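Local coordinates for protein glycine betaine/carnitine/choline ABC transporter (Staphylococcus aureus subsp. aureus Mu50, PDB 3O66) that probably captures glycine betaine, carnitine or choline as the substrate-binding component of an ABC import system, at residues Y116-T121 with V192-S197. Sequence-based numbering, arbitrary orientation.
Sequences YAFMVT and VALGYS
Ala117 and Gly195 exchange a pair of backbone hydrogen bonds, N to O in each direction, both 2.9 Å long. Met119 and Ala193 form the next such pair, the bond from Ala193 N to Met119 O being the straighter at 163°. Between these pairs lies the non-hydrogen-bonded couple Phe118 and Leu194. CG of Leu194 stands anti to its backbone N (chi1 -175°), and CD1 settles over the centre of the Phe118 ring, 3.7 Å from the centroid, in a CH-pi contact: the branched leucine side chain can lay one methyl flat on the ring. Val192 CG1 meets the same ring at its edge, 4.0 Å from CD1 of Phe118. Farther along the face that carries Phe118 and Leu194, Tyr116 and Tyr196 run side by side; CE1 of Tyr116 lies over the rim of the Tyr196 ring, 3.7 Å from CZ of Tyr196, with the planes inclined at 45°.

In one lobe of a two-lobed periplasmic-binding-protein fold, 192-196 is the middle strand of the five-stranded mixed sheet, flanked by 144-148 and by 116-120, which runs antiparallel to it. On the other face, with Ala117 and Ala193, Met119, present as selenomethionine, bends at chi3, bringing CE to 3.6 Å from Tyr196 O. Its selenium passes over Gly195, where a side chain would be crowded, so glycine fits. Small Ala193 leaves room for helix 181-186, whose Tyr182 and Leu185 also touch Met119.

Phe162 and Leu145 pack on Phe118, while Trp151 meets the Tyr116 ring edge-to-face. Beyond the strand, Ser197 OG hydrogen-bonds to Ala113 O and Thr115 N, tying the end of 192-197 to the chain leading into 116-121.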
loop_
_atom_site.group_PDB
_atom_site.type_symbol
_atom_site.label_atom_id
_atom_site.label_comp_id
_atom_site.label_asym_id
_atom_site.label_seq_id
_atom_site.Cartn_x
_atom_site.Cartn_y
_atom_site.Cartn_z
ATOM N N TYR A 116 2.186 -7.522 3.441
ATOM C CA TYR A 116 2.432 -8.264 4.672
ATOM C C TYR A 116 3.931 -8.114 4.928
ATOM O O TYR A 116 4.738 -8.172 3.997
ATOM C CB TYR A 116 2.077 -9.746 4.528
ATOM C CG TYR A 116 0.608 -10.125 4.774
ATOM C CD1 TYR A 116 -0.313 -9.217 5.311
ATOM C CD2 TYR A 116 0.165 -11.411 4.487
ATOM C CE1 TYR A 116 -1.649 -9.582 5.531
ATOM C CE2 TYR A 116 -1.161 -11.797 4.719
ATOM C CZ TYR A 116 -2.063 -10.884 5.244
ATOM O OH TYR A 116 -3.376 -11.279 5.445
ATOM N N ALA A 117 4.269 -7.906 6.202
ATOM C CA ALA A 117 5.637 -7.771 6.631
ATOM C C ALA A 117 5.716 -8.155 8.086
ATOM O O ALA A 117 4.814 -7.845 8.867
ATOM C CB ALA A 117 6.116 -6.298 6.453
ATOM N N PHE A 118 6.821 -8.788 8.456
ATOM C CA PHE A 118 7.105 -9.123 9.835
ATOM C C PHE A 118 7.623 -7.901 10.528
ATOM O O PHE A 118 8.409 -7.141 9.960
ATOM C CB PHE A 118 8.130 -10.260 9.943
ATOM C CG PHE A 118 7.601 -11.570 9.440
ATOM C CD1 PHE A 118 6.842 -12.383 10.272
ATOM C CD2 PHE A 118 7.764 -11.932 8.106
ATOM C CE1 PHE A 118 6.313 -13.590 9.798
ATOM C CE2 PHE A 118 7.220 -13.135 7.610
ATOM C CZ PHE A 118 6.491 -13.950 8.462
HETATM N N MSE A 119 7.193 -7.715 11.769
HETATM C CA MSE A 119 7.538 -6.503 12.509
HETATM C C MSE A 119 7.628 -6.779 13.992
HETATM O O MSE A 119 7.002 -7.735 14.510
HETATM C CB MSE A 119 6.591 -5.343 12.206
HETATM C CG MSE A 119 5.119 -5.677 12.509
HETATM SE SE MSE A 119 3.910 -4.273 11.901
HETATM C CE MSE A 119 4.146 -4.561 9.978
ATOM N N VAL A 120 8.450 -5.963 14.648
ATOM C CA VAL A 120 8.766 -6.121 16.072
ATOM C C VAL A 120 8.791 -4.761 16.736
ATOM O O VAL A 120 8.783 -3.728 16.034
ATOM C CB VAL A 120 10.120 -6.844 16.286
ATOM C CG1 VAL A 120 10.075 -8.228 15.669
ATOM C CG2 VAL A 120 11.362 -5.986 15.770
ATOM N N THR A 121 8.853 -4.721 18.061
ATOM C CA THR A 121 9.057 -3.438 18.742
ATOM C C THR A 121 10.530 -3.000 18.606
ATOM O O THR A 121 11.414 -3.829 18.338
ATOM C CB THR A 121 8.792 -3.514 20.240
ATOM O OG1 THR A 121 9.722 -4.454 20.827
ATOM C CG2 THR A 121 7.290 -3.899 20.568
ATOM N N VAL A 192 6.633 -10.920 17.714
ATOM C CA VAL A 192 6.683 -10.676 16.265
ATOM C C VAL A 192 5.244 -10.723 15.712
ATOM O O VAL A 192 4.420 -11.581 16.135
ATOM C CB VAL A 192 7.551 -11.763 15.550
ATOM C CG1 VAL A 192 7.673 -11.470 14.045
ATOM C CG2 VAL A 192 8.930 -11.862 16.161
ATOM N N ALA A 193 4.935 -9.824 14.766
ATOM C CA ALA A 193 3.633 -9.778 14.128
ATOM C C ALA A 193 3.853 -9.774 12.622
ATOM O O ALA A 193 4.844 -9.186 12.128
ATOM C CB ALA A 193 2.864 -8.508 14.550
ATOM N N LEU A 194 2.978 -10.459 11.901
ATOM C CA LEU A 194 2.901 -10.274 10.456
ATOM C C LEU A 194 1.784 -9.253 10.206
ATOM O O LEU A 194 0.588 -9.578 10.287
ATOM C CB LEU A 194 2.587 -11.599 9.773
ATOM C CG LEU A 194 2.594 -11.525 8.231
ATOM C CD1 LEU A 194 4.006 -11.167 7.653
ATOM C CD2 LEU A 194 2.117 -12.848 7.739
ATOM N N GLY A 195 2.163 -8.020 9.921
ATOM C CA GLY A 195 1.200 -6.876 9.856
ATOM C C GLY A 195 1.238 -6.303 8.460
ATOM O O GLY A 195 1.913 -6.850 7.606
ATOM N N TYR A 196 0.496 -5.233 8.197
ATOM C CA TYR A 196 0.642 -4.521 6.935
ATOM C C TYR A 196 1.698 -3.430 7.094
ATOM O O TYR A 196 1.722 -2.721 8.116
ATOM C CB TYR A 196 -0.682 -3.869 6.558
ATOM C CG TYR A 196 -1.658 -4.798 5.898
ATOM C CD1 TYR A 196 -1.415 -5.287 4.599
ATOM C CD2 TYR A 196 -2.831 -5.181 6.541
ATOM C CE1 TYR A 196 -2.326 -6.139 3.967
ATOM C CE2 TYR A 196 -3.750 -6.020 5.915
ATOM C CZ TYR A 196 -3.489 -6.503 4.646
ATOM O OH TYR A 196 -4.402 -7.333 4.043
ATOM N N SER A 197 2.539 -3.275 6.085
ATOM C CA SER A 197 3.746 -2.432 6.200
ATOM C C SER A 197 3.495 -0.925 6.228
ATOM O O SER A 197 4.440 -0.164 6.452
ATOM C CB SER A 197 4.700 -2.768 5.056
ATOM O OG SER A 197 4.060 -2.445 3.827
#